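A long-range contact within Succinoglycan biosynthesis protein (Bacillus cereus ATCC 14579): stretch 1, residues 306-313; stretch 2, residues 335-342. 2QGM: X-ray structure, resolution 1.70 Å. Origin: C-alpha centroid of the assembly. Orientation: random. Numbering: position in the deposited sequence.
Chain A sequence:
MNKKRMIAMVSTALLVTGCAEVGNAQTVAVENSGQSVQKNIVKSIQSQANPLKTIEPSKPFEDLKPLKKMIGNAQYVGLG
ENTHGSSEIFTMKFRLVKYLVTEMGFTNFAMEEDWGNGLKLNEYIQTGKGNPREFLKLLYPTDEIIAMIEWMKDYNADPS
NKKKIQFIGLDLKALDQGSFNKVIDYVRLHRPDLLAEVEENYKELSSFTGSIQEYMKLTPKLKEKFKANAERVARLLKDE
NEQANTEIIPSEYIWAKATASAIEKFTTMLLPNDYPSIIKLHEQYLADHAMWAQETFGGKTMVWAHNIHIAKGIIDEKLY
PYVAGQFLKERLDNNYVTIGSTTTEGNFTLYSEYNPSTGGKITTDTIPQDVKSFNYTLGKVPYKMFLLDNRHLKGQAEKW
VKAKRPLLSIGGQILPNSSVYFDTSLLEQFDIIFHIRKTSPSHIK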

# COMPACT_ATOMS: atom_id res chain seq x y z
N HIS A 306 0.11 3.67 -2.15
CA HIS A 306 0.28 5.06 -2.52
C HIS A 306 -0.21 5.93 -1.36
O HIS A 306 -1.01 5.48 -0.54
CB HIS A 306 -0.56 5.38 -3.76
CG HIS A 306 -0.22 6.70 -4.39
ND1 HIS A 306 -0.59 7.90 -3.83
CD2 HIS A 306 0.48 7.00 -5.51
CE1 HIS A 306 -0.13 8.89 -4.58
NE2 HIS A 306 0.52 8.36 -5.60
N ASN A 307 0.28 7.17 -1.29
CA ASN A 307 -0.16 8.11 -0.25
C ASN A 307 -1.68 8.13 -0.20
O ASN A 307 -2.28 8.14 0.87
CB ASN A 307 0.29 9.54 -0.58
CG ASN A 307 1.71 9.83 -0.14
OD1 ASN A 307 2.33 9.07 0.61
ND2 ASN A 307 2.23 10.97 -0.58
N ILE A 308 -2.30 8.16 -1.37
CA ILE A 308 -3.76 8.20 -1.46
C ILE A 308 -4.48 7.15 -0.63
O ILE A 308 -5.47 7.45 0.05
CB ILE A 308 -4.20 8.06 -2.93
CG1 ILE A 308 -3.74 9.28 -3.73
CG2 ILE A 308 -5.71 7.84 -3.01
CD1 ILE A 308 -4.38 10.58 -3.31
N HIS A 309 -4.00 5.91 -0.69
CA HIS A 309 -4.64 4.81 0.03
C HIS A 309 -4.35 4.70 1.52
O HIS A 309 -5.18 4.21 2.28
CB HIS A 309 -4.32 3.48 -0.66
CG HIS A 309 -4.81 3.41 -2.07
ND1 HIS A 309 -6.15 3.28 -2.39
CD2 HIS A 309 -4.15 3.49 -3.25
CE1 HIS A 309 -6.29 3.29 -3.70
NE2 HIS A 309 -5.09 3.41 -4.25
N ILE A 310 -3.17 5.15 1.96
CA ILE A 310 -2.84 5.06 3.38
C ILE A 310 -3.28 6.27 4.20
O ILE A 310 -3.37 6.19 5.43
CB ILE A 310 -1.32 4.81 3.60
CG1 ILE A 310 -0.49 5.98 3.09
CG2 ILE A 310 -0.91 3.51 2.90
CD1 ILE A 310 -0.17 7.01 4.15
N ALA A 311 -3.59 7.38 3.52
CA ALA A 311 -4.00 8.62 4.18
C ALA A 311 -5.23 8.52 5.08
O ALA A 311 -6.13 7.72 4.83
CB ALA A 311 -4.24 9.70 3.13
N LYS A 312 -5.25 9.34 6.12
CA LYS A 312 -6.35 9.36 7.05
C LYS A 312 -7.59 9.99 6.42
O LYS A 312 -8.72 9.70 6.83
CB LYS A 312 -5.96 10.15 8.30
CG LYS A 312 -4.80 9.54 9.06
CD LYS A 312 -4.42 10.36 10.28
CE LYS A 312 -3.71 11.65 9.90
NZ LYS A 312 -3.29 12.42 11.12
N GLY A 313 -7.38 10.85 5.43
CA GLY A 313 -8.49 11.52 4.78
C GLY A 313 -8.51 11.46 3.27
O GLY A 313 -7.90 10.58 2.66
N ASN A 335 -4.12 2.85 16.91
CA ASN A 335 -3.35 1.65 16.62
C ASN A 335 -2.92 1.62 15.16
O ASN A 335 -2.31 0.65 14.70
CB ASN A 335 -4.15 0.39 16.95
CG ASN A 335 -3.26 -0.83 17.16
OD1 ASN A 335 -2.13 -0.71 17.65
ND2 ASN A 335 -3.78 -2.00 16.82
N TYR A 336 -3.27 2.67 14.42
CA TYR A 336 -2.87 2.80 13.02
C TYR A 336 -2.15 4.13 12.85
O TYR A 336 -2.73 5.20 13.00
CB TYR A 336 -4.09 2.76 12.08
CG TYR A 336 -3.75 3.07 10.63
CD1 TYR A 336 -2.82 2.30 9.93
CD2 TYR A 336 -4.39 4.10 9.94
CE1 TYR A 336 -2.53 2.55 8.59
CE2 TYR A 336 -4.11 4.36 8.60
CZ TYR A 336 -3.17 3.57 7.93
OH TYR A 336 -2.88 3.80 6.60
N VAL A 337 -0.86 4.05 12.54
CA VAL A 337 -0.05 5.25 12.34
C VAL A 337 0.22 5.39 10.84
O VAL A 337 0.52 4.41 10.16
CB VAL A 337 1.30 5.16 13.09
CG1 VAL A 337 2.23 6.27 12.63
CG2 VAL A 337 1.07 5.26 14.59
N THR A 338 0.08 6.61 10.33
CA THR A 338 0.30 6.89 8.92
C THR A 338 1.55 7.70 8.65
O THR A 338 1.75 8.76 9.24
CB THR A 338 -0.88 7.67 8.29
OG1 THR A 338 -1.21 8.79 9.12
CG2 THR A 338 -2.08 6.77 8.14
N ILE A 339 2.38 7.20 7.74
CA ILE A 339 3.62 7.87 7.36
C ILE A 339 3.54 8.18 5.87
O ILE A 339 3.72 7.29 5.04
CB ILE A 339 4.83 6.96 7.59
CG1 ILE A 339 4.83 6.48 9.04
CG2 ILE A 339 6.13 7.71 7.25
CD1 ILE A 339 5.93 5.51 9.38
N GLY A 340 3.27 9.44 5.55
CA GLY A 340 3.17 9.86 4.16
C GLY A 340 4.52 10.15 3.52
O GLY A 340 5.50 10.41 4.21
N SER A 341 4.55 10.11 2.19
CA SER A 341 5.77 10.36 1.43
C SER A 341 5.68 11.70 0.70
O SER A 341 4.70 11.98 0.01
CB SER A 341 5.97 9.25 0.40
OG SER A 341 6.90 9.63 -0.60
N THR A 342 6.72 12.52 0.85
CA THR A 342 6.75 13.80 0.17
C THR A 342 8.08 14.03 -0.54
O THR A 342 9.14 13.57 -0.08
CB THR A 342 6.51 15.00 1.15
OG1 THR A 342 7.45 14.95 2.24
CG2 THR A 342 5.10 14.96 1.71

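A recurring principle of protein architecture is that an edge of backbone can be read by a side-chain amide, which carries a donor and an acceptor side by side. The contact between residues 306-313 and 335-342 of this chain is a compact example. Asn 307, in the first turn of a short helix, offers its carboxamide to Ser 341 on a neighbouring strand. Ser 341 N donates to Asn 307 OD1 at 2.9 Å, with an N-H...acceptor angle of 165°, and Asn 307 ND2 donates to Ser 341 O at 2.7 Å and 170°. Both bonds are short and nearly linear, and together they satisfy the NH and the carbonyl of one and the same strand residue. The CA-to-CB bond of Asn 307 points sideways to the strand, but with chi1 in the m well and chi2 at -12° the end of the side chain comes nearer and meets the backbone. Asparagine suits this place because one flat group supplies both polarities, and in a buried setting neither is left unpaired.

A second anchor lies farther back along the strand, with the roles exchanged: here the strand contributes a side chain and the helix a main-chain atom. Tyr 336, its CA-to-CB bond directed toward the first stretch, donates from OH to Ile 310 O at 2.7 Å. The carbonyl lies at the ring edge, near the ring plane, as expected for a partner of a phenolic hydroxyl. Ile 310 is the last helical residue and Ala 311 the first to leave helical phi/psi, so the tyrosine takes up a carbonyl where the helix is ending. At the other end, His 306 occupies the N-cap position and accepts from Ile 308 N through ND1 at 3.0 Å, a capping bond at the start of the turn that carries Asn 307.

Between the polar anchors the packing is largely the work of Ile 310, which has the largest area covered by the opposing stretch. Its CD1 lies 4.0 Å from Ile 339 O and 4.4 Å from Gly 340 CA, while its CB approaches Tyr 336 OH at 3.5 Å. Its chi2 of 94° falls between the usual wells. The CA-to-CB bond of Thr 338, like that of Tyr 336, points toward the first stretch, and its CG2 sits 3.1 Å from Ile 310 O, a close approach beside the tyrosine hydroxyl. Val 337 and Ile 339 point their CA-to-CB bonds away, in the alternation typical of an extended strand.

Gly 340 passes close to the asparagine, with its CA 3.7 Å from Asn 307 OD1, and an ideal CB there would lie 4.0 Å from the same oxygen. Farther out, the aliphatic part of Lys 312 covers Thr 338, with CG 3.7 Å from OG1, while its NZ is hydrogen-bonded elsewhere in the structure. The two stretches bury only 329 Å² between them, yet three hydrogen bonds, two of them nearly linear, and one central isoleucine join the helix to the strand.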